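Local structure of unique short US2 glycoprotein (Human herpesvirus 5, 1IM3) at residues K16-F30 against F54-D68. The protein binds newly made MHC class I heavy chains in the endoplasmic reticulum and redirects them to the cytosol for destruction by the proteasome, hiding infected cells from cytotoxic T lymphocytes. Residues are numbered along the deposited sequence; the frame is centred on the assembly and turned at random.
Sequences KLFARGSIVGNMSRF and FVPGESLKWNVRNLD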
# COMPACT_ATOMS: atom_id res chain seq x y z
N LYS D 16 28.59 -17.39 8.19
CA LYS D 16 28.04 -17.49 6.86
C LYS D 16 27.06 -18.67 6.77
O LYS D 16 27.24 -19.72 7.39
CB LYS D 16 29.17 -17.65 5.84
CG LYS D 16 30.05 -16.40 5.71
CD LYS D 16 31.07 -16.61 4.61
CE LYS D 16 31.86 -15.34 4.32
NZ LYS D 16 32.84 -15.60 3.21
N LEU D 17 25.99 -18.48 6.00
CA LEU D 17 24.99 -19.51 5.82
C LEU D 17 25.20 -20.25 4.50
O LEU D 17 25.55 -19.66 3.47
CB LEU D 17 23.60 -18.87 5.85
CG LEU D 17 22.39 -19.72 5.46
CD1 LEU D 17 22.19 -20.82 6.49
CD2 LEU D 17 21.15 -18.84 5.40
N PHE D 18 24.99 -21.56 4.54
CA PHE D 18 25.10 -22.41 3.36
C PHE D 18 23.81 -23.22 3.42
O PHE D 18 23.55 -23.88 4.42
CB PHE D 18 26.30 -23.36 3.45
CG PHE D 18 27.61 -22.69 3.18
CD1 PHE D 18 28.24 -22.83 1.94
CD2 PHE D 18 28.22 -21.92 4.17
CE1 PHE D 18 29.47 -22.20 1.69
CE2 PHE D 18 29.44 -21.28 3.93
CZ PHE D 18 30.07 -21.42 2.68
N ALA D 19 22.99 -23.14 2.38
CA ALA D 19 21.73 -23.87 2.38
C ALA D 19 21.48 -24.43 0.99
O ALA D 19 21.60 -23.74 -0.01
CB ALA D 19 20.60 -22.95 2.78
N ARG D 20 21.13 -25.72 0.96
CA ARG D 20 20.87 -26.40 -0.30
C ARG D 20 19.53 -27.10 -0.20
O ARG D 20 19.18 -27.65 0.85
CB ARG D 20 21.97 -27.42 -0.58
CG ARG D 20 21.82 -28.11 -1.92
CD ARG D 20 23.03 -28.97 -2.21
NE ARG D 20 24.25 -28.17 -2.10
CZ ARG D 20 25.48 -28.68 -2.12
NH1 ARG D 20 25.65 -29.99 -2.25
NH2 ARG D 20 26.54 -27.88 -2.02
N GLY D 21 18.78 -27.08 -1.28
CA GLY D 21 17.50 -27.72 -1.27
C GLY D 21 17.05 -27.98 -2.68
O GLY D 21 17.67 -27.50 -3.64
N SER D 22 15.97 -28.72 -2.82
CA SER D 22 15.46 -29.03 -4.13
C SER D 22 13.98 -29.36 -4.04
O SER D 22 13.52 -29.93 -3.05
CB SER D 22 16.22 -30.22 -4.73
OG SER D 22 15.61 -30.65 -5.93
N ILE D 23 13.26 -28.98 -5.09
CA ILE D 23 11.83 -29.23 -5.18
C ILE D 23 11.54 -29.58 -6.64
O ILE D 23 11.99 -28.86 -7.54
CB ILE D 23 11.02 -27.98 -4.80
CG1 ILE D 23 11.23 -27.68 -3.31
CG2 ILE D 23 9.55 -28.18 -5.12
CD1 ILE D 23 10.49 -26.48 -2.82
N VAL D 24 10.88 -30.70 -6.91
CA VAL D 24 10.54 -31.00 -8.30
C VAL D 24 9.04 -30.76 -8.38
O VAL D 24 8.35 -30.88 -7.37
CB VAL D 24 10.86 -32.47 -8.75
CG1 VAL D 24 12.35 -32.68 -8.84
CG2 VAL D 24 10.23 -33.47 -7.81
N GLY D 25 8.56 -30.41 -9.57
CA GLY D 25 7.14 -30.17 -9.78
C GLY D 25 6.96 -29.49 -11.12
O GLY D 25 7.95 -29.21 -11.82
N ASN D 26 5.72 -29.21 -11.50
CA ASN D 26 5.49 -28.57 -12.79
C ASN D 26 5.21 -27.07 -12.70
O ASN D 26 4.51 -26.53 -13.56
CB ASN D 26 4.35 -29.29 -13.54
CG ASN D 26 3.03 -29.28 -12.78
OD1 ASN D 26 2.96 -28.82 -11.63
ND2 ASN D 26 1.98 -29.80 -13.42
N MET D 27 5.76 -26.39 -11.68
CA MET D 27 5.57 -24.94 -11.52
C MET D 27 6.11 -24.21 -12.73
O MET D 27 7.21 -24.51 -13.21
CB MET D 27 6.33 -24.38 -10.31
CG MET D 27 6.28 -25.17 -9.04
SD MET D 27 7.54 -26.45 -9.05
CE MET D 27 8.98 -25.51 -8.92
N SER D 28 5.36 -23.23 -13.23
CA SER D 28 5.81 -22.45 -14.39
C SER D 28 6.52 -21.17 -13.90
O SER D 28 7.28 -20.54 -14.63
CB SER D 28 4.62 -22.09 -15.29
OG SER D 28 3.57 -21.48 -14.54
N ARG D 29 6.28 -20.79 -12.66
CA ARG D 29 6.92 -19.60 -12.12
C ARG D 29 7.15 -19.83 -10.64
O ARG D 29 6.56 -20.76 -10.06
CB ARG D 29 6.02 -18.37 -12.33
CG ARG D 29 4.64 -18.53 -11.71
CD ARG D 29 3.66 -17.44 -12.16
NE ARG D 29 2.30 -17.85 -11.82
CZ ARG D 29 1.70 -17.60 -10.67
NH1 ARG D 29 2.33 -16.92 -9.71
NH2 ARG D 29 0.47 -18.06 -10.47
N PHE D 30 8.01 -19.01 -10.03
CA PHE D 30 8.30 -19.15 -8.60
C PHE D 30 8.79 -17.86 -7.94
O PHE D 30 9.15 -16.90 -8.61
CB PHE D 30 9.41 -20.18 -8.40
CG PHE D 30 10.79 -19.62 -8.68
CD1 PHE D 30 11.21 -19.41 -10.00
CD2 PHE D 30 11.62 -19.19 -7.63
CE1 PHE D 30 12.43 -18.76 -10.28
CE2 PHE D 30 12.84 -18.53 -7.88
CZ PHE D 30 13.25 -18.31 -9.21
N PHE D 54 16.08 -22.44 -11.45
CA PHE D 54 14.70 -22.79 -11.76
C PHE D 54 14.63 -23.34 -13.17
O PHE D 54 15.21 -22.74 -14.08
CB PHE D 54 13.82 -21.54 -11.66
CG PHE D 54 12.37 -21.80 -11.98
CD1 PHE D 54 11.61 -22.65 -11.18
CD2 PHE D 54 11.75 -21.15 -13.05
CE1 PHE D 54 10.25 -22.85 -11.44
CE2 PHE D 54 10.40 -21.34 -13.31
CZ PHE D 54 9.65 -22.19 -12.51
N VAL D 55 13.95 -24.47 -13.33
CA VAL D 55 13.73 -25.08 -14.64
C VAL D 55 12.22 -25.13 -14.76
O VAL D 55 11.58 -25.99 -14.15
CB VAL D 55 14.30 -26.51 -14.73
CG1 VAL D 55 14.07 -27.08 -16.14
CG2 VAL D 55 15.78 -26.49 -14.42
N PRO D 56 11.63 -24.20 -15.53
CA PRO D 56 10.18 -24.15 -15.71
C PRO D 56 9.62 -25.53 -15.97
O PRO D 56 10.18 -26.28 -16.76
CB PRO D 56 10.00 -23.23 -16.92
CG PRO D 56 11.17 -22.32 -16.84
CD PRO D 56 12.31 -23.21 -16.40
N GLY D 57 8.52 -25.85 -15.30
CA GLY D 57 7.89 -27.14 -15.46
C GLY D 57 8.58 -28.34 -14.83
O GLY D 57 8.03 -29.43 -14.82
N GLU D 58 9.79 -28.15 -14.29
CA GLU D 58 10.53 -29.26 -13.69
C GLU D 58 10.98 -29.12 -12.25
O GLU D 58 10.67 -29.95 -11.42
CB GLU D 58 11.77 -29.57 -14.51
CG GLU D 58 11.54 -30.38 -15.77
CD GLU D 58 12.82 -30.55 -16.57
OE1 GLU D 58 13.87 -30.87 -15.96
OE2 GLU D 58 12.79 -30.38 -17.81
N SER D 59 11.75 -28.07 -11.96
CA SER D 59 12.27 -27.93 -10.63
C SER D 59 12.78 -26.56 -10.19
O SER D 59 13.04 -25.66 -10.98
CB SER D 59 13.43 -28.89 -10.47
OG SER D 59 14.49 -28.49 -11.33
N LEU D 60 12.97 -26.47 -8.88
CA LEU D 60 13.50 -25.26 -8.25
C LEU D 60 14.54 -25.77 -7.27
O LEU D 60 14.24 -26.58 -6.37
CB LEU D 60 12.37 -24.49 -7.55
CG LEU D 60 12.59 -23.10 -6.93
CD1 LEU D 60 12.99 -23.27 -5.52
CD2 LEU D 60 13.63 -22.28 -7.71
N LYS D 61 15.77 -25.34 -7.45
CA LYS D 61 16.84 -25.76 -6.57
C LYS D 61 17.65 -24.57 -6.07
O LYS D 61 17.82 -23.56 -6.77
CB LYS D 61 17.78 -26.72 -7.30
CG LYS D 61 17.12 -28.02 -7.70
CD LYS D 61 18.05 -28.84 -8.58
CE LYS D 61 17.49 -30.23 -8.85
NZ LYS D 61 18.47 -31.06 -9.60
N TRP D 62 18.14 -24.69 -4.84
CA TRP D 62 18.94 -23.62 -4.29
C TRP D 62 20.22 -24.18 -3.71
O TRP D 62 20.28 -25.32 -3.28
CB TRP D 62 18.15 -22.82 -3.26
CG TRP D 62 17.64 -23.59 -2.10
CD1 TRP D 62 18.20 -23.65 -0.86
CD2 TRP D 62 16.39 -24.31 -2.01
NE1 TRP D 62 17.39 -24.36 -0.00
CE2 TRP D 62 16.27 -24.77 -0.68
CE3 TRP D 62 15.37 -24.60 -2.91
CZ2 TRP D 62 15.16 -25.51 -0.23
CZ3 TRP D 62 14.26 -25.33 -2.47
CH2 TRP D 62 14.17 -25.77 -1.14
N ASN D 63 21.26 -23.35 -3.73
CA ASN D 63 22.57 -23.70 -3.26
C ASN D 63 23.20 -22.41 -2.71
O ASN D 63 24.20 -21.90 -3.23
CB ASN D 63 23.41 -24.24 -4.41
CG ASN D 63 24.78 -24.74 -3.95
OD1 ASN D 63 24.94 -25.13 -2.79
ND2 ASN D 63 25.77 -24.74 -4.85
N VAL D 64 22.59 -21.89 -1.67
CA VAL D 64 23.03 -20.66 -1.04
C VAL D 64 24.42 -20.84 -0.44
O VAL D 64 24.63 -21.73 0.39
CB VAL D 64 22.04 -20.24 0.05
CG1 VAL D 64 22.53 -18.97 0.76
CG2 VAL D 64 20.67 -20.00 -0.57
N ARG D 65 25.36 -20.01 -0.85
CA ARG D 65 26.73 -20.13 -0.36
C ARG D 65 27.26 -18.83 0.23
O ARG D 65 27.08 -17.74 -0.33
CB ARG D 65 27.65 -20.63 -1.50
CG ARG D 65 27.30 -22.02 -2.03
CD ARG D 65 27.80 -22.24 -3.45
NE ARG D 65 26.96 -21.59 -4.45
CZ ARG D 65 27.16 -21.67 -5.76
NH1 ARG D 65 28.19 -22.38 -6.22
NH2 ARG D 65 26.34 -21.05 -6.60
N ASN D 66 27.85 -18.96 1.43
CA ASN D 66 28.48 -17.87 2.18
C ASN D 66 27.64 -16.67 2.51
O ASN D 66 28.10 -15.54 2.41
CB ASN D 66 29.71 -17.39 1.45
CG ASN D 66 30.84 -18.33 1.61
OD1 ASN D 66 31.44 -18.41 2.68
ND2 ASN D 66 31.15 -19.08 0.55
N LEU D 67 26.41 -16.91 2.91
CA LEU D 67 25.53 -15.82 3.22
C LEU D 67 25.76 -15.36 4.65
O LEU D 67 25.54 -16.12 5.59
CB LEU D 67 24.08 -16.27 3.01
CG LEU D 67 23.09 -15.14 3.24
CD1 LEU D 67 23.44 -13.95 2.34
CD2 LEU D 67 21.71 -15.63 2.97
N ASP D 68 26.21 -14.13 4.81
CA ASP D 68 26.45 -13.62 6.16
C ASP D 68 25.15 -13.56 6.94
O ASP D 68 24.19 -12.94 6.51
CB ASP D 68 27.06 -12.21 6.15
CG ASP D 68 28.47 -12.17 5.60
OD1 ASP D 68 29.19 -13.19 5.65
OD2 ASP D 68 28.87 -11.08 5.12
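W62 holds its CG between its own backbone N and carbonyl carbon (chi1 59°), which lays the indole flat over G21 on the paired strand. G21 CA sits 3.5 Å from the centroid of the six-membered ring, a CH-pi contact over the face. I23 CD1 meets the same ring at its edge. R20 is extended to CG and CD, then bends at chi3 (-54°). This turns the guanidinium side-on to N63, and both NE (3.2 Å) and NH2 (3.3 Å) bond to N63 OD1 from one face of the amide. L60 and F54 meet F30 from the same side of its ring. L60 CD2 stands over that face, 3.9 Å from the centroid, in CH-pi contact. F54 lies beside L60, its ring inclined at 38°, and F30 CD1 sits over its face near CG. M27 CE reaches both F54 CE1 (3.9 Å) and L60 CB (3.8 Å). Strands 16-25 and 59-65 run antiparallel, with a G1 bulge at N66 and L67 opposite L17. They are the central pair of one sheet of this lumenal Ig-like domain, flanked by strands 3-12 and 52-55. A19, I23, M27 and W62 face the core and pack on strand 75-82 of the other sheet.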